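Local coordinates for putative superoxide reductase (Thermotoga maritima, PDB 3QZB), which reduces superoxide to hydrogen peroxide at an iron centre, probably with electrons delivered by rubredoxin, at the interface of chains A and B. Residues are numbered along the deposited sequence; one frame, centred on the assembly and turned at random. Chains: chain A/B, Putative superoxide reductase.

The interface of chains A and B. Residues chain A 86-90, 104-106, 108; chain B 82-86, 110-113.
Two copies of the immunoglobulin-like beta-sandwich of this desulfoferrodoxin-family protein meet here along antiparallel strands, in one part of a two-fold symmetric interface of the deposited four-chain assembly, which may also form in solution. Strand 81-87 of each chain pairs with its twin at A:Tyr86 and B:Tyr86, where A:Glu87 N gives a nearly straight hydrogen bond to B:Arg85 O (2.9 Å). Strand 103-106 of chain A runs against strand 108-115 of chain B, and A:Glu106 N bonds to B:Val112 O at 2.8 Å.

Just past strand 81-87 lies A:Asn89. Its CB lies against B:Glu82 O, and with CG beside the backbone N (chi1 -67°) the amide runs alongside the extended side chain of B:Glu82. At the tip, ND2 serves two carboxylates: A:Glu87 OE1 in the amide plane, through its anti lone pair (3.1 Å), and B:Glu82 OE1 from above the carboxylate plane (2.8 Å, a bent 136° at H). The amide thus bridges two acids whose OE1 atoms are 4.7 Å apart, which should soften their repulsion or might favour protonation of one.

B:Val83 O is gripped twice, by A:Asn89 N from above the carbonyl plane and by A:Thr105 OG1 on an in-plane lone pair. The threonine methyl CG2, anti to its backbone N, turns toward B:Val83 CG1 and B:Thr111. B:Thr111 OG1 bonds to B:Tyr86 OH and to water 1, which reaches A:Glu106 O at 2.7 Å.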
loop_
_atom_site.group_PDB
_atom_site.type_symbol
_atom_site.label_atom_id
_atom_site.label_comp_id
_atom_site.label_asym_id
_atom_site.label_seq_id
_atom_site.Cartn_x
_atom_site.Cartn_y
_atom_site.Cartn_z
ATOM N N TYR A 86 -4.519 -0.857 -5.445
ATOM C CA TYR A 86 -3.852 -0.353 -6.654
ATOM C C TYR A 86 -3.751 1.172 -6.514
ATOM O O TYR A 86 -4.778 1.870 -6.541
ATOM C CB TYR A 86 -4.680 -0.764 -7.896
ATOM C CG TYR A 86 -5.081 -2.234 -7.879
ATOM C CD1 TYR A 86 -4.150 -3.222 -8.231
ATOM C CD2 TYR A 86 -6.311 -2.623 -7.401
ATOM C CE1 TYR A 86 -4.483 -4.607 -8.115
ATOM C CE2 TYR A 86 -6.628 -3.979 -7.309
ATOM C CZ TYR A 86 -5.741 -4.952 -7.640
ATOM O OH TYR A 86 -6.129 -6.272 -7.518
ATOM N N GLU A 87 -2.539 1.624 -6.288
ATOM C CA GLU A 87 -2.281 3.009 -5.964
ATOM C C GLU A 87 -1.814 3.763 -7.202
ATOM O O GLU A 87 -0.953 3.265 -7.923
ATOM C CB GLU A 87 -1.219 3.101 -4.865
ATOM C CG GLU A 87 -1.661 2.503 -3.578
ATOM C CD GLU A 87 -0.668 2.692 -2.468
ATOM O OE1 GLU A 87 0.365 3.355 -2.623
ATOM O OE2 GLU A 87 -0.919 2.102 -1.372
ATOM N N PHE A 88 -2.303 4.983 -7.338
ATOM C CA PHE A 88 -2.010 5.883 -8.462
ATOM C C PHE A 88 -1.260 7.064 -7.855
ATOM O O PHE A 88 -1.941 7.900 -7.218
ATOM C CB PHE A 88 -3.310 6.299 -9.141
ATOM C CG PHE A 88 -4.225 5.123 -9.388
ATOM C CD1 PHE A 88 -3.804 4.042 -10.187
ATOM C CD2 PHE A 88 -5.471 5.065 -8.829
ATOM C CE1 PHE A 88 -4.653 2.946 -10.358
ATOM C CE2 PHE A 88 -6.266 3.952 -9.008
ATOM C CZ PHE A 88 -5.853 2.898 -9.778
ATOM N N ASN A 89 0.070 7.083 -7.974
ATOM C CA ASN A 89 0.862 7.883 -7.079
ATOM C C ASN A 89 1.592 9.066 -7.688
ATOM O O ASN A 89 2.310 9.771 -6.988
ATOM C CB ASN A 89 1.814 7.013 -6.266
ATOM C CG ASN A 89 1.076 6.098 -5.305
ATOM O OD1 ASN A 89 -0.093 6.351 -5.007
ATOM N ND2 ASN A 89 1.737 5.034 -4.824
ATOM N N ALA A 90 1.426 9.303 -8.993
ATOM C CA ALA A 90 2.017 10.462 -9.652
ATOM C C ALA A 90 0.915 11.408 -10.075
ATOM O O ALA A 90 -0.055 10.981 -10.723
ATOM C CB ALA A 90 2.838 10.032 -10.860
ATOM N N TYR A 104 1.870 11.592 -14.625
ATOM C CA TYR A 104 0.577 11.425 -13.949
ATOM C C TYR A 104 0.133 9.985 -14.083
ATOM O O TYR A 104 0.256 9.412 -15.161
ATOM C CB TYR A 104 -0.520 12.292 -14.601
ATOM C CG TYR A 104 -0.235 13.790 -14.546
ATOM C CD1 TYR A 104 0.668 14.385 -15.415
ATOM C CD2 TYR A 104 -0.869 14.584 -13.623
ATOM C CE1 TYR A 104 0.958 15.743 -15.341
ATOM C CE2 TYR A 104 -0.593 15.964 -13.565
ATOM C CZ TYR A 104 0.347 16.530 -14.406
ATOM O OH TYR A 104 0.582 17.894 -14.296
ATOM N N THR A 105 -0.437 9.427 -13.011
ATOM C CA THR A 105 -1.002 8.077 -13.039
ATOM C C THR A 105 -2.513 8.191 -12.989
ATOM O O THR A 105 -3.077 8.740 -12.022
ATOM C CB THR A 105 -0.538 7.232 -11.859
ATOM O OG1 THR A 105 0.875 7.408 -11.729
ATOM C CG2 THR A 105 -0.950 5.776 -12.100
ATOM N N GLU A 106 -3.182 7.679 -14.032
ATOM C CA GLU A 106 -4.624 7.726 -14.107
ATOM C C GLU A 106 -5.283 6.637 -13.272
ATOM O O GLU A 106 -4.721 5.554 -13.106
ATOM C CB GLU A 106 -5.124 7.634 -15.556
ATOM C CG GLU A 106 -4.661 8.817 -16.437
ATOM C CD GLU A 106 -5.338 10.107 -16.012
ATOM O OE1 GLU A 106 -6.551 10.192 -16.207
ATOM O OE2 GLU A 106 -4.699 11.007 -15.450
ATOM N N THR A 108 -7.164 4.018 -13.313
ATOM C CA THR A 108 -7.594 2.918 -14.159
ATOM C C THR A 108 -6.684 1.770 -13.780
ATOM O O THR A 108 -5.487 1.957 -13.631
ATOM C CB THR A 108 -7.506 3.277 -15.681
ATOM O OG1 THR A 108 -8.209 4.482 -15.934
ATOM C CG2 THR A 108 -8.113 2.138 -16.533
ATOM N N GLU B 82 7.233 7.525 -8.030
ATOM C CA GLU B 82 6.455 6.297 -7.916
ATOM C C GLU B 82 5.167 6.476 -8.717
ATOM O O GLU B 82 4.287 7.249 -8.359
ATOM C CB GLU B 82 6.132 5.984 -6.448
ATOM C CG GLU B 82 5.550 4.563 -6.269
ATOM C CD GLU B 82 5.296 4.213 -4.827
ATOM O OE1 GLU B 82 4.499 4.948 -4.185
ATOM O OE2 GLU B 82 5.867 3.192 -4.348
ATOM N N VAL B 83 5.085 5.790 -9.830
ATOM C CA VAL B 83 3.865 5.749 -10.637
ATOM C C VAL B 83 2.723 5.070 -9.877
ATOM O O VAL B 83 1.601 5.522 -9.874
ATOM C CB VAL B 83 4.145 5.048 -11.981
ATOM C CG1 VAL B 83 2.883 4.654 -12.737
ATOM C CG2 VAL B 83 5.061 5.924 -12.841
ATOM N N GLY B 84 3.053 3.966 -9.176
ATOM C CA GLY B 84 2.053 3.250 -8.429
ATOM C C GLY B 84 2.655 2.027 -7.758
ATOM O O GLY B 84 3.727 1.624 -8.092
ATOM N N ARG B 85 1.883 1.508 -6.791
ATOM C CA ARG B 85 2.162 0.218 -6.157
ATOM C C ARG B 85 0.901 -0.592 -6.336
ATOM O O ARG B 85 -0.221 -0.104 -6.057
ATOM C CB ARG B 85 2.509 0.383 -4.672
ATOM C CG ARG B 85 2.691 -0.979 -3.944
ATOM C CD ARG B 85 3.101 -0.757 -2.524
ATOM N NE ARG B 85 2.969 -1.918 -1.644
ATOM C CZ ARG B 85 3.964 -2.464 -0.923
ATOM N NH1 ARG B 85 5.258 -2.239 -1.178
ATOM N NH2 ARG B 85 3.645 -3.307 0.061
ATOM N N TYR B 86 1.069 -1.831 -6.805
ATOM C CA TYR B 86 -0.052 -2.690 -7.211
ATOM C C TYR B 86 0.098 -4.019 -6.458
ATOM O O TYR B 86 1.043 -4.780 -6.721
ATOM C CB TYR B 86 -0.006 -2.889 -8.746
ATOM C CG TYR B 86 0.186 -1.581 -9.505
ATOM C CD1 TYR B 86 -0.898 -0.712 -9.697
ATOM C CD2 TYR B 86 1.439 -1.174 -9.901
ATOM C CE1 TYR B 86 -0.706 0.563 -10.313
ATOM C CE2 TYR B 86 1.609 0.067 -10.517
ATOM C CZ TYR B 86 0.575 0.925 -10.708
ATOM O OH TYR B 86 0.825 2.137 -11.321
ATOM N N THR B 110 -2.129 -3.781 -15.273
ATOM C CA THR B 110 -2.088 -2.722 -16.297
ATOM C C THR B 110 -2.430 -1.409 -15.605
ATOM O O THR B 110 -3.459 -1.268 -14.972
ATOM C CB THR B 110 -3.098 -2.958 -17.400
ATOM O OG1 THR B 110 -2.891 -4.279 -17.933
ATOM C CG2 THR B 110 -2.943 -1.910 -18.516
ATOM N N THR B 111 -1.518 -0.455 -15.729
ATOM C CA THR B 111 -1.650 0.916 -15.224
ATOM C C THR B 111 -1.525 1.873 -16.408
ATOM O O THR B 111 -0.998 1.519 -17.468
ATOM C CB THR B 111 -0.594 1.159 -14.130
ATOM O OG1 THR B 111 -0.806 2.394 -13.451
ATOM C CG2 THR B 111 0.803 1.157 -14.613
ATOM N N VAL B 112 -2.141 3.042 -16.240
ATOM C CA VAL B 112 -2.238 4.012 -17.314
ATOM C C VAL B 112 -1.606 5.320 -16.803
ATOM O O VAL B 112 -1.944 5.793 -15.724
ATOM C CB VAL B 112 -3.685 4.255 -17.713
ATOM C CG1 VAL B 112 -3.772 5.347 -18.786
ATOM C CG2 VAL B 112 -4.332 2.976 -18.190
ATOM N N VAL B 113 -0.691 5.843 -17.590
ATOM C CA VAL B 113 0.005 7.102 -17.239
ATOM C C VAL B 113 -0.148 8.105 -18.391
ATOM O O VAL B 113 -0.489 7.752 -19.510
ATOM C CB VAL B 113 1.499 6.900 -16.971
ATOM C CG1 VAL B 113 1.698 6.021 -15.721
ATOM C CG2 VAL B 113 2.260 6.332 -18.158
HETATM O O HOH W 1 -3.335 3.315 -13.596
HETATM O O HOH W 2 5.020 9.810 -6.878
#